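Local coordinates for protein putative aspartate aminotransferase (Thermus thermophilus, PDB 1IUG) that is a pyridoxal 5'-phosphate-dependent class-V aminotransferase that probably moves amino groups between amino acids, such as aspartate, and 2-oxo acids, at residues 3-8 with 321-326; 130-135 with 282-287; 258-263 with 332-337; 300-305 with 339-344. All coordinates share one frame; numbering follows the deposited sequence.

Interaction 1 of 4, residues 3-8 with 321-326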
loop_
_atom_site.group_PDB
_atom_site.type_symbol
_atom_site.label_atom_id
_atom_site.label_comp_id
_atom_site.label_asym_id
_atom_site.label_seq_id
_atom_site.Cartn_x
_atom_site.Cartn_y
_atom_site.Cartn_z
ATOM N N TRP A 3 13.252 22.168 -4.506
ATOM C CA TRP A 3 12.013 22.610 -5.130
ATOM C C TRP A 3 11.377 21.491 -5.944
ATOM O O TRP A 3 11.720 21.283 -7.110
ATOM C CB TRP A 3 12.261 23.826 -6.024
ATOM C CG TRP A 3 12.709 25.055 -5.290
ATOM C CD1 TRP A 3 13.998 25.455 -5.072
ATOM C CD2 TRP A 3 11.873 26.070 -4.716
ATOM N NE1 TRP A 3 14.016 26.656 -4.403
ATOM C CE2 TRP A 3 12.727 27.058 -4.174
ATOM C CE3 TRP A 3 10.485 26.243 -4.611
ATOM C CZ2 TRP A 3 12.239 28.206 -3.535
ATOM C CZ3 TRP A 3 9.997 27.383 -3.974
ATOM C CH2 TRP A 3 10.876 28.352 -3.446
ATOM N N LEU A 4 10.481 20.743 -5.310
ATOM C CA LEU A 4 9.784 19.663 -5.991
ATOM C C LEU A 4 8.605 20.284 -6.732
ATOM O O LEU A 4 7.673 20.801 -6.116
ATOM C CB LEU A 4 9.306 18.617 -4.985
ATOM C CG LEU A 4 8.554 17.437 -5.595
ATOM C CD1 LEU A 4 9.426 16.765 -6.648
ATOM C CD2 LEU A 4 8.182 16.450 -4.509
ATOM N N LEU A 5 8.660 20.251 -8.058
ATOM C CA LEU A 5 7.605 20.841 -8.877
ATOM C C LEU A 5 6.868 19.822 -9.741
ATOM O O LEU A 5 6.301 20.170 -10.775
ATOM C CB LEU A 5 8.189 21.962 -9.748
ATOM C CG LEU A 5 8.912 23.085 -8.988
ATOM C CD1 LEU A 5 9.607 24.031 -9.966
ATOM C CD2 LEU A 5 7.931 23.846 -8.093
ATOM N N THR A 6 6.873 18.569 -9.304
ATOM C CA THR A 6 6.207 17.488 -10.026
ATOM C C THR A 6 4.786 17.298 -9.507
ATOM O O THR A 6 4.509 17.525 -8.330
ATOM C CB THR A 6 6.960 16.156 -9.866
ATOM O OG1 THR A 6 7.197 15.907 -8.476
ATOM C CG2 THR A 6 8.293 16.185 -10.617
ATOM N N PRO A 7 3.863 16.887 -10.388
ATOM C CA PRO A 7 2.464 16.669 -10.007
ATOM C C PRO A 7 2.261 15.346 -9.262
ATOM O O PRO A 7 1.343 14.584 -9.570
ATOM C CB PRO A 7 1.750 16.678 -11.354
ATOM C CG PRO A 7 2.752 16.040 -12.249
ATOM C CD PRO A 7 4.042 16.713 -11.841
ATOM N N GLY A 8 3.115 15.095 -8.271
ATOM C CA GLY A 8 3.027 13.869 -7.497
ATOM C C GLY A 8 4.231 12.960 -7.677
ATOM O O GLY A 8 4.546 12.574 -8.808
ATOM N N PHE A 321 6.737 19.532 -21.236
ATOM C CA PHE A 321 7.264 19.562 -19.877
ATOM C C PHE A 321 6.176 20.008 -18.931
ATOM O O PHE A 321 5.236 20.684 -19.360
ATOM C CB PHE A 321 8.515 20.416 -19.747
ATOM C CG PHE A 321 8.330 21.892 -19.809
ATOM C CD1 PHE A 321 8.320 22.666 -18.656
ATOM C CD2 PHE A 321 8.231 22.528 -21.042
ATOM C CE1 PHE A 321 8.218 24.051 -18.726
ATOM C CE2 PHE A 321 8.130 23.913 -21.125
ATOM C CZ PHE A 321 8.124 24.675 -19.964
ATOM N N ARG A 322 6.260 19.661 -17.653
ATOM C CA ARG A 322 5.219 20.047 -16.736
ATOM C C ARG A 322 5.726 20.511 -15.429
ATOM O O ARG A 322 6.719 20.053 -14.875
ATOM C CB ARG A 322 4.216 18.922 -16.552
ATOM C CG ARG A 322 3.452 18.624 -17.836
ATOM C CD ARG A 322 2.616 17.382 -17.690
ATOM N NE ARG A 322 3.472 16.211 -17.630
ATOM C CZ ARG A 322 3.272 15.186 -16.790
ATOM N NH1 ARG A 322 2.238 15.197 -15.968
ATOM N NH2 ARG A 322 4.121 14.168 -16.791
ATOM N N LEU A 323 4.973 21.478 -14.987
ATOM C CA LEU A 323 5.225 22.198 -13.779
ATOM C C LEU A 323 4.037 22.140 -12.867
ATOM O O LEU A 323 2.893 22.217 -13.308
ATOM C CB LEU A 323 5.579 23.653 -14.088
ATOM C CG LEU A 323 6.881 23.910 -14.858
ATOM C CD1 LEU A 323 7.032 25.395 -15.161
ATOM C CD2 LEU A 323 8.087 23.395 -14.088
ATOM N N SER A 324 4.282 21.989 -11.567
ATOM C CA SER A 324 3.185 21.943 -10.603
ATOM C C SER A 324 3.492 22.492 -9.211
ATOM O O SER A 324 4.480 22.114 -8.573
ATOM C CB SER A 324 2.664 20.512 -10.474
ATOM O OG SER A 324 1.558 20.451 -9.590
ATOM N N LEU A 325 2.608 23.369 -8.741
ATOM C CA LEU A 325 2.719 23.972 -7.419
ATOM C C LEU A 325 1.654 23.367 -6.511
ATOM O O LEU A 325 1.234 23.983 -5.531
ATOM C CB LEU A 325 2.537 25.488 -7.509
ATOM C CG LEU A 325 3.755 26.261 -8.014
ATOM C CD1 LEU A 325 3.391 27.694 -8.370
ATOM C CD2 LEU A 325 4.834 26.219 -6.945
ATOM N N MET A 326 1.237 22.148 -6.846
ATOM C CA MET A 326 0.214 21.422 -6.096
ATOM C C MET A 326 0.655 21.107 -4.663
ATOM O O MET A 326 -0.184 20.892 -3.785
ATOM C CB MET A 326 -0.162 20.142 -6.867
ATOM C CG MET A 326 -1.194 19.238 -6.208
ATOM S SD MET A 326 -1.954 18.081 -7.386
ATOM C CE MET A 326 -0.512 17.303 -8.094
HETATM O O HOH W 1 3.805 20.099 -6.895
#
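The hydroxymethyl group of Ser324 points into the bend made by residues 3-8, its CB lying 3.8 Å from Pro7 N. OG is turned anti to the backbone N (chi1 -177°), which carries it alongside Pro7 and lets it accept from Met326 N at 3.2 Å, closing an ST turn; the same OG is hydrogen-bonded to Ala283 O. The Pro7 ring, at the centre of an inverse gamma turn, is met from two more directions. Arg322 crosses it at about a right angle, with NH1 3.8 Å from Pro7 CG, while Met326 bends at chi3 (54°) so that its CE comes within 3.6 Å of Pro7 C. Strands 3-4 and 320-323 belong to one mixed sheet, flanking strand 307-311, and join the N-terminal and C-terminal ends of the chain in the small domain of a fold-type I aminotransferase. Arg322, predicted to bind substrate, is fixed by Gly311 O at NH2 and more weakly by Thr132 O at NH1. Beyond the sheet, Ser324 N gives a weak, bent bond (128°) to Leu5 O at 2.8 Å, and a water donates to both Thr6 O and Ser324 O. Replacing Ser324 by an alanine would remove the hydroxyl's bonds to Met326 N and Ala283 O and would probably loosen the turn that brings Met326 CE against Pro7. Leu5 and Leu325 run alongside each other in the same direction, their CD2 atoms 4.1 Å apart, and His26 of the second subunit packs on Leu4 and Thr6.

Interaction 2 of 4, residues 130-135 with 282-287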
loop_
_atom_site.group_PDB
_atom_site.type_symbol
_atom_site.label_atom_id
_atom_site.label_comp_id
_atom_site.label_asym_id
_atom_site.label_seq_id
_atom_site.Cartn_x
_atom_site.Cartn_y
_atom_site.Cartn_z
ATOM N N SER A 130 -9.195 15.035 -13.636
ATOM C CA SER A 130 -8.018 15.825 -13.953
ATOM C C SER A 130 -6.971 14.890 -14.563
ATOM O O SER A 130 -6.401 14.044 -13.869
ATOM C CB SER A 130 -7.484 16.498 -12.689
ATOM O OG SER A 130 -6.247 17.140 -12.936
ATOM N N GLU A 131 -6.794 14.992 -15.879
ATOM C CA GLU A 131 -5.830 14.166 -16.602
ATOM C C GLU A 131 -4.459 14.809 -16.419
ATOM O O GLU A 131 -4.029 15.654 -17.211
ATOM C CB GLU A 131 -6.221 14.070 -18.087
ATOM C CG GLU A 131 -5.284 13.227 -18.956
ATOM C CD GLU A 131 -5.040 11.829 -18.402
ATOM O OE1 GLU A 131 -5.899 10.941 -18.592
ATOM O OE2 GLU A 131 -3.977 11.612 -17.782
ATOM N N THR A 132 -3.784 14.402 -15.350
ATOM C CA THR A 132 -2.477 14.937 -14.982
ATOM C C THR A 132 -1.406 14.922 -16.074
ATOM O O THR A 132 -0.557 15.822 -16.131
ATOM C CB THR A 132 -1.936 14.223 -13.735
ATOM O OG1 THR A 132 -3.019 13.984 -12.826
ATOM C CG2 THR A 132 -0.898 15.091 -13.043
ATOM N N SER A 133 -1.456 13.915 -16.943
ATOM C CA SER A 133 -0.487 13.783 -18.025
ATOM C C SER A 133 -0.585 14.904 -19.055
ATOM O O SER A 133 0.411 15.268 -19.682
ATOM C CB SER A 133 -0.645 12.430 -18.721
ATOM O OG SER A 133 -1.881 12.338 -19.409
ATOM N N THR A 134 -1.775 15.478 -19.208
ATOM C CA THR A 134 -1.962 16.548 -20.183
ATOM C C THR A 134 -2.315 17.896 -19.560
ATOM O O THR A 134 -2.121 18.944 -20.185
ATOM C CB THR A 134 -3.053 16.180 -21.203
ATOM O OG1 THR A 134 -4.326 16.151 -20.547
ATOM C CG2 THR A 134 -2.772 14.807 -21.812
ATOM N N GLY A 135 -2.810 17.863 -18.325
ATOM C CA GLY A 135 -3.208 19.081 -17.638
ATOM C C GLY A 135 -4.645 19.440 -17.967
ATOM O O GLY A 135 -5.105 20.546 -17.676
ATOM N N PRO A 282 -6.219 22.834 -12.289
ATOM C CA PRO A 282 -5.338 23.578 -11.383
ATOM C C PRO A 282 -4.193 22.724 -10.820
ATOM O O PRO A 282 -3.336 23.230 -10.103
ATOM C CB PRO A 282 -6.284 24.005 -10.252
ATOM C CG PRO A 282 -7.681 23.817 -10.823
ATOM C CD PRO A 282 -7.534 22.601 -11.669
ATOM N N ALA A 283 -4.182 21.435 -11.151
ATOM C CA ALA A 283 -3.170 20.507 -10.644
ATOM C C ALA A 283 -1.792 20.576 -11.289
ATOM O O ALA A 283 -0.797 20.211 -10.662
ATOM C CB ALA A 283 -3.694 19.077 -10.724
ATOM N N VAL A 284 -1.726 21.037 -12.532
ATOM C CA VAL A 284 -0.450 21.089 -13.238
ATOM C C VAL A 284 -0.512 22.015 -14.448
ATOM O O VAL A 284 -1.593 22.287 -14.974
ATOM C CB VAL A 284 -0.050 19.646 -13.698
ATOM C CG1 VAL A 284 -1.132 19.057 -14.586
ATOM C CG2 VAL A 284 1.299 19.636 -14.408
ATOM N N ALA A 285 0.643 22.555 -14.832
ATOM C CA ALA A 285 0.759 23.427 -16.001
ATOM C C ALA A 285 1.601 22.680 -17.034
ATOM O O ALA A 285 2.778 22.385 -16.797
ATOM C CB ALA A 285 1.421 24.750 -15.625
ATOM N N ALA A 286 0.981 22.332 -18.159
ATOM C CA ALA A 286 1.665 21.600 -19.219
ATOM C C ALA A 286 1.979 22.495 -20.413
ATOM O O ALA A 286 1.115 23.232 -20.890
ATOM C CB ALA A 286 0.828 20.404 -19.652
ATOM N N PHE A 287 3.218 22.413 -20.894
ATOM C CA PHE A 287 3.664 23.223 -22.025
ATOM C C PHE A 287 4.315 22.414 -23.135
ATOM O O PHE A 287 4.985 21.412 -22.879
ATOM C CB PHE A 287 4.691 24.266 -21.572
ATOM C CG PHE A 287 4.168 25.256 -20.577
ATOM C CD1 PHE A 287 4.529 25.165 -19.237
ATOM C CD2 PHE A 287 3.335 26.291 -20.981
ATOM C CE1 PHE A 287 4.066 26.094 -18.310
ATOM C CE2 PHE A 287 2.867 27.227 -20.064
ATOM C CZ PHE A 287 3.232 27.129 -18.723
HETATM O O HOH W 2 -3.526 22.628 -16.870
#
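Ser130 opens the contact with its OG anti to the backbone N, directed at Ala283 CB 3.9 Å away; the hydroxyl is also hydrogen-bonded to Ser281 and Thr162. Glu131 turns its side chain from the partner segment and organises the loop instead, its backbone O accepting from both Thr134 N and Gly135 N, the latter at 2.8 Å. Thr132 stands next to the cofactor: its OG1 bonds to O3 of the pyridoxal phosphate carried by the modified Lys185 and to Thr162, which puts this loop in direct contact with the cofactor. Its backbone O is touched by Val284 CG1 at 3.6 Å. That methyl is wedged between its own backbone N and carbonyl carbon (chi1 58°), and it reaches Gly135 CA at 3.7 Å as well. Ser133 OG bonds back to Glu131 OE2 at 2.8 Å, approaching from well off the plane of the carboxylate (52°). Thr134 contributes its carbonyl, with O pressed 3.3 Å from Ala286 CB. Gly135 has a positive phi (87°), and a CB there would be jammed against the carbonyl O of Thr134 and would crowd Ala286 CB. No direct hydrogen bond joins the segments, but a water lies 2.7 Å from both Gly135 O and Val284 O, placed to donate to either. The loop after strand 130-131 thereby abuts the start of strand 285-288, with Arg322 of adjoining strand 320-323 touching Val284 and Ala286, and helix 250-270 packing on Ala285 by way of Asn261, Leu264 and Tyr265.

Interaction 3 of 4, residues 258-263 with 332-337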
loop_
_atom_site.group_PDB
_atom_site.type_symbol
_atom_site.label_atom_id
_atom_site.label_comp_id
_atom_site.label_asym_id
_atom_site.label_seq_id
_atom_site.Cartn_x
_atom_site.Cartn_y
_atom_site.Cartn_z
ATOM N N ALA A 258 -5.576 27.561 -7.620
ATOM C CA ALA A 258 -5.975 28.014 -8.953
ATOM C C ALA A 258 -5.116 29.205 -9.373
ATOM O O ALA A 258 -4.698 29.307 -10.531
ATOM C CB ALA A 258 -7.450 28.400 -8.970
ATOM N N TRP A 259 -4.848 30.096 -8.422
ATOM C CA TRP A 259 -4.028 31.276 -8.681
ATOM C C TRP A 259 -2.574 30.892 -8.969
ATOM O O TRP A 259 -1.952 31.434 -9.882
ATOM C CB TRP A 259 -4.104 32.242 -7.493
ATOM C CG TRP A 259 -3.210 33.436 -7.639
ATOM C CD1 TRP A 259 -3.506 34.606 -8.273
ATOM C CD2 TRP A 259 -1.856 33.559 -7.176
ATOM N NE1 TRP A 259 -2.419 35.449 -8.241
ATOM C CE2 TRP A 259 -1.393 34.831 -7.575
ATOM C CE3 TRP A 259 -0.990 32.713 -6.468
ATOM C CZ2 TRP A 259 -0.099 35.282 -7.291
ATOM C CZ3 TRP A 259 0.296 33.160 -6.187
ATOM C CH2 TRP A 259 0.729 34.434 -6.598
ATOM N N GLN A 260 -2.047 29.943 -8.197
ATOM C CA GLN A 260 -0.670 29.470 -8.355
ATOM C C GLN A 260 -0.411 28.822 -9.712
ATOM O O GLN A 260 0.645 29.028 -10.310
ATOM C CB GLN A 260 -0.307 28.477 -7.240
ATOM C CG GLN A 260 -0.098 29.120 -5.872
ATOM C CD GLN A 260 0.142 28.101 -4.765
ATOM O OE1 GLN A 260 -0.481 27.042 -4.740
ATOM N NE2 GLN A 260 1.036 28.429 -3.836
ATOM N N ASN A 261 -1.371 28.031 -10.189
ATOM C CA ASN A 261 -1.232 27.354 -11.469
ATOM C C ASN A 261 -1.356 28.344 -12.622
ATOM O O ASN A 261 -0.627 28.247 -13.612
ATOM C CB ASN A 261 -2.279 26.247 -11.610
ATOM C CG ASN A 261 -1.881 25.206 -12.633
ATOM O OD1 ASN A 261 -0.812 24.604 -12.534
ATOM N ND2 ASN A 261 -2.737 24.986 -13.624
ATOM N N ALA A 262 -2.277 29.299 -12.479
ATOM C CA ALA A 262 -2.494 30.325 -13.495
ATOM C C ALA A 262 -1.240 31.193 -13.596
ATOM O O ALA A 262 -0.927 31.736 -14.657
ATOM C CB ALA A 262 -3.698 31.176 -13.132
ATOM N N LEU A 263 -0.530 31.309 -12.476
ATOM C CA LEU A 263 0.706 32.080 -12.409
ATOM C C LEU A 263 1.756 31.430 -13.313
ATOM O O LEU A 263 2.494 32.124 -14.014
ATOM C CB LEU A 263 1.212 32.131 -10.964
ATOM C CG LEU A 263 2.486 32.930 -10.686
ATOM C CD1 LEU A 263 2.240 34.413 -10.948
ATOM C CD2 LEU A 263 2.927 32.707 -9.250
ATOM N N TYR A 332 3.972 33.438 -1.728
ATOM C CA TYR A 332 5.311 33.922 -2.044
ATOM C C TYR A 332 6.330 32.921 -2.564
ATOM O O TYR A 332 7.253 33.293 -3.291
ATOM C CB TYR A 332 5.822 34.745 -0.867
ATOM C CG TYR A 332 4.775 35.770 -0.501
ATOM C CD1 TYR A 332 3.943 35.581 0.606
ATOM C CD2 TYR A 332 4.520 36.858 -1.340
ATOM C CE1 TYR A 332 2.880 36.440 0.861
ATOM C CE2 TYR A 332 3.460 37.722 -1.095
ATOM C CZ TYR A 332 2.644 37.506 0.004
ATOM O OH TYR A 332 1.582 38.344 0.240
ATOM N N GLU A 333 6.155 31.650 -2.220
ATOM C CA GLU A 333 7.058 30.625 -2.721
ATOM C C GLU A 333 6.721 30.424 -4.196
ATOM O O GLU A 333 7.605 30.185 -5.019
ATOM C CB GLU A 333 6.897 29.330 -1.924
ATOM C CG GLU A 333 7.499 29.429 -0.534
ATOM C CD GLU A 333 7.140 28.264 0.363
ATOM O OE1 GLU A 333 8.040 27.769 1.063
ATOM O OE2 GLU A 333 5.962 27.851 0.388
ATOM N N ALA A 334 5.441 30.579 -4.525
ATOM C CA ALA A 334 4.967 30.448 -5.899
ATOM C C ALA A 334 5.562 31.577 -6.741
ATOM O O ALA A 334 6.033 31.340 -7.854
ATOM C CB ALA A 334 3.446 30.494 -5.944
ATOM N N LEU A 335 5.552 32.798 -6.203
ATOM C CA LEU A 335 6.122 33.950 -6.905
ATOM C C LEU A 335 7.609 33.698 -7.163
ATOM O O LEU A 335 8.154 34.106 -8.188
ATOM C CB LEU A 335 5.944 35.239 -6.094
ATOM C CG LEU A 335 4.563 35.899 -6.028
ATOM C CD1 LEU A 335 4.629 37.167 -5.172
ATOM C CD2 LEU A 335 4.082 36.248 -7.427
ATOM N N GLY A 336 8.253 33.003 -6.229
ATOM C CA GLY A 336 9.659 32.678 -6.380
ATOM C C GLY A 336 9.868 31.694 -7.517
ATOM O O GLY A 336 10.833 31.815 -8.273
ATOM N N VAL A 337 8.961 30.721 -7.632
ATOM C CA VAL A 337 9.021 29.710 -8.688
ATOM C C VAL A 337 8.819 30.397 -10.039
ATOM O O VAL A 337 9.457 30.036 -11.031
ATOM C CB VAL A 337 7.924 28.614 -8.506
ATOM C CG1 VAL A 337 7.978 27.616 -9.647
ATOM C CG2 VAL A 337 8.114 27.887 -7.191
#
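Two backbone carbonyls grip Gln260 NE2: it donates to Tyr329 O and, weakly, to Asp330 O, both just ahead of helix 331-348. The side chain reaches them because CG is anti to the carbonyl carbon (chi1 -73°) and the chain runs extended beyond it. On the way it passes Ala334, whose CB lies 3.8 Å from Gln260 NE2. The same methyl is 3.8 Å from Gln260 CG, so the amide is braced by a small apolar neighbour as well as by its bonds. The two helical segments run nearly parallel, with axes 10.0 Å apart and 10° between their directions, and the small Ala334 lets the larger residues of 258-263 close in around it. Leu263, with CG anti to the backbone N, lays CD2 against Ala334 O at 3.7 Å. That CD2 also meets Leu335 CD2 at 4.1 Å. Trp259 crosses Leu335 at about a right angle and presents the rim of its indole: Leu335 CD2 lies at the edge near the ring plane, 3.9 Å from Trp259 CH2. The indole is also engaged by Arg331 in a cation-pi contact. This is plain helix-to-helix packing away from the annotated sites. It joins helix 250-270 to helix 331-348 beside the loop that follows strand 320-323, where Leu325 touches Gln260, Ala334 and Val337, while Asn261 ND2 bonds to Val284 O beside strand 285-288.

Interaction 4 of 4, residues 300-305 with 339-344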
loop_
_atom_site.group_PDB
_atom_site.type_symbol
_atom_site.label_atom_id
_atom_site.label_comp_id
_atom_site.label_asym_id
_atom_site.label_seq_id
_atom_site.Cartn_x
_atom_site.Cartn_y
_atom_site.Cartn_z
ATOM N N GLU A 300 17.484 20.064 -17.339
ATOM C CA GLU A 300 18.743 20.462 -16.710
ATOM C C GLU A 300 18.769 21.918 -16.261
ATOM O O GLU A 300 19.428 22.253 -15.276
ATOM C CB GLU A 300 19.929 20.165 -17.633
ATOM C CG GLU A 300 20.200 18.676 -17.816
ATOM C CD GLU A 300 21.310 18.395 -18.818
ATOM O OE1 GLU A 300 20.997 17.952 -19.948
ATOM O OE2 GLU A 300 22.495 18.612 -18.476
ATOM N N ALA A 301 18.047 22.782 -16.972
ATOM C CA ALA A 301 17.987 24.197 -16.618
ATOM C C ALA A 301 17.315 24.360 -15.254
ATOM O O ALA A 301 17.749 25.165 -14.430
ATOM C CB ALA A 301 17.236 24.981 -17.679
ATOM N N PHE A 302 16.250 23.599 -15.022
ATOM C CA PHE A 302 15.550 23.651 -13.744
ATOM C C PHE A 302 16.383 22.965 -12.660
ATOM O O PHE A 302 16.481 23.461 -11.536
ATOM C CB PHE A 302 14.167 22.996 -13.854
ATOM C CG PHE A 302 13.090 23.930 -14.333
ATOM C CD1 PHE A 302 12.600 23.844 -15.631
ATOM C CD2 PHE A 302 12.574 24.907 -13.485
ATOM C CE1 PHE A 302 11.611 24.719 -16.082
ATOM C CE2 PHE A 302 11.584 25.787 -13.925
ATOM C CZ PHE A 302 11.102 25.693 -15.228
ATOM N N ALA A 303 17.013 21.846 -13.018
ATOM C CA ALA A 303 17.844 21.085 -12.085
ATOM C C ALA A 303 18.974 21.912 -11.478
ATOM O O ALA A 303 19.209 21.841 -10.269
ATOM C CB ALA A 303 18.406 19.835 -12.760
ATOM N N GLN A 304 19.663 22.703 -12.303
ATOM C CA GLN A 304 20.756 23.531 -11.798
ATOM C C GLN A 304 20.251 24.639 -10.865
ATOM O O GLN A 304 21.034 25.259 -10.146
ATOM C CB GLN A 304 21.622 24.092 -12.943
ATOM C CG GLN A 304 20.906 24.980 -13.951
ATOM C CD GLN A 304 21.809 25.422 -15.107
ATOM O OE1 GLN A 304 22.071 24.654 -16.039
ATOM N NE2 GLN A 304 22.274 26.669 -15.054
ATOM N N ARG A 305 18.938 24.861 -10.867
ATOM C CA ARG A 305 18.304 25.863 -10.006
ATOM C C ARG A 305 17.791 25.155 -8.744
ATOM O O ARG A 305 17.213 25.790 -7.862
ATOM C CB ARG A 305 17.107 26.518 -10.708
ATOM C CG ARG A 305 17.349 27.084 -12.099
ATOM C CD ARG A 305 18.404 28.168 -12.119
ATOM N NE ARG A 305 18.253 29.058 -13.273
ATOM C CZ ARG A 305 18.586 28.747 -14.524
ATOM N NH1 ARG A 305 19.091 27.556 -14.814
ATOM N NH2 ARG A 305 18.432 29.642 -15.489
ATOM N N GLY A 339 9.697 33.335 -10.814
ATOM C CA GLY A 339 10.943 33.997 -11.152
ATOM C C GLY A 339 11.941 33.001 -11.713
ATOM O O GLY A 339 12.680 33.310 -12.649
ATOM N N MET A 340 11.956 31.802 -11.133
ATOM C CA MET A 340 12.847 30.731 -11.570
ATOM C C MET A 340 12.468 30.314 -12.987
ATOM O O MET A 340 13.332 30.005 -13.807
ATOM C CB MET A 340 12.720 29.519 -10.645
ATOM C CG MET A 340 13.645 28.362 -11.010
ATOM S SD MET A 340 13.161 26.806 -10.248
ATOM C CE MET A 340 13.567 27.128 -8.527
ATOM N N PHE A 341 11.163 30.281 -13.246
ATOM C CA PHE A 341 10.641 29.911 -14.551
ATOM C C PHE A 341 11.079 30.985 -15.556
ATOM O O PHE A 341 11.494 30.658 -16.663
ATOM C CB PHE A 341 9.112 29.778 -14.484
ATOM C CG PHE A 341 8.495 29.095 -15.679
ATOM C CD1 PHE A 341 9.284 28.425 -16.615
ATOM C CD2 PHE A 341 7.118 29.136 -15.876
ATOM C CE1 PHE A 341 8.712 27.813 -17.726
ATOM C CE2 PHE A 341 6.535 28.522 -16.991
ATOM C CZ PHE A 341 7.337 27.862 -17.916
ATOM N N ARG A 342 11.032 32.253 -15.140
ATOM C CA ARG A 342 11.462 33.366 -15.989
ATOM C C ARG A 342 12.908 33.130 -16.412
ATOM O O ARG A 342 13.230 33.174 -17.594
ATOM C CB ARG A 342 11.427 34.699 -15.231
ATOM C CG ARG A 342 10.067 35.239 -14.836
ATOM C CD ARG A 342 9.172 35.489 -16.034
ATOM N NE ARG A 342 8.261 36.626 -15.856
ATOM C CZ ARG A 342 7.506 36.862 -14.782
ATOM N NH1 ARG A 342 7.525 36.049 -13.733
ATOM N NH2 ARG A 342 6.709 37.921 -14.768
ATOM N N GLU A 343 13.769 32.870 -15.429
ATOM C CA GLU A 343 15.191 32.636 -15.673
ATOM C C GLU A 343 15.478 31.485 -16.630
ATOM O O GLU A 343 16.355 31.594 -17.484
ATOM C CB GLU A 343 15.933 32.417 -14.351
ATOM C CG GLU A 343 15.883 33.619 -13.418
ATOM C CD GLU A 343 16.789 33.483 -12.201
ATOM O OE1 GLU A 343 17.429 32.421 -12.035
ATOM O OE2 GLU A 343 16.859 34.451 -11.410
ATOM N N VAL A 344 14.748 30.382 -16.476
ATOM C CA VAL A 344 14.923 29.217 -17.342
ATOM C C VAL A 344 14.537 29.568 -18.779
ATOM O O VAL A 344 15.159 29.095 -19.730
ATOM C CB VAL A 344 14.079 28.016 -16.848
ATOM C CG1 VAL A 344 14.121 26.877 -17.855
ATOM C CG2 VAL A 344 14.602 27.534 -15.507
#
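Segments 300-305 and 339-344 run in opposite chain directions, with Ala301 CA 5.9 Å from Val344 CA and Arg305 CA 7.5 Å from Met340 CA. Phe302 lies at the middle of the contact, its CG anti to the carbonyl carbon. Val344 CG2 stands over one face of the ring, 3.8 Å from its centroid and only 8° off the normal, a CH-pi contact; the other methyl, Val344 CG1, packs on Ala301 CB at 3.7 Å. Met340, bent at chi3, brings its sulfur to the ring edge in plane, a Met-aromatic contact with SD 3.8 Å from Phe302 CD2. Phe341 approaches obliquely, its CD1 3.6 Å from Phe302 CZ and the ring planes at 39°. An alanine in place of Phe302 would lose the ring that Val344, Met340 and Phe341 all meet and would probably loosen the two helices against each other and against Leu323 and Ile309, which the ring also touches. Arg305 and Met340 run past each other in opposite senses, with Arg305 CB 3.9 Å from Met340 CG, and the arginine lays a face of its guanidinium over Val344 CG2, which thus has the arginine on one side and the Phe302 ring on the other. At the guanidinium edge Glu343 OE1 lies 3.7 Å from Arg305 NE, a long salt bridge, and Glu347 pairs with NH2. Two acidic partners therefore probably offset the arginine's charge at the exposed margin, while the buried part of the contact is apolar and aromatic.

From the N terminus, interaction 1 closes the widest loop, joining residues 3-8 to 321-326 across more than three hundred residues. Interaction 2 falls wholly within it, linking 130-135, beside the cofactor, to strand 285-288, the neighbour of strand 320-323 in the sheet. Interaction 3 starts inside both loops and ends beyond them, so it crosses interactions 1 and 2. Interaction 4 opens after interaction 2 has closed and crosses interactions 1 and 3, sharing helix 331-348 with the latter. The C-terminal helix is thereby tied to helices 250-270 and 295-303, while the N-terminal strand is tied into the sheet and the cofactor-side loop against it.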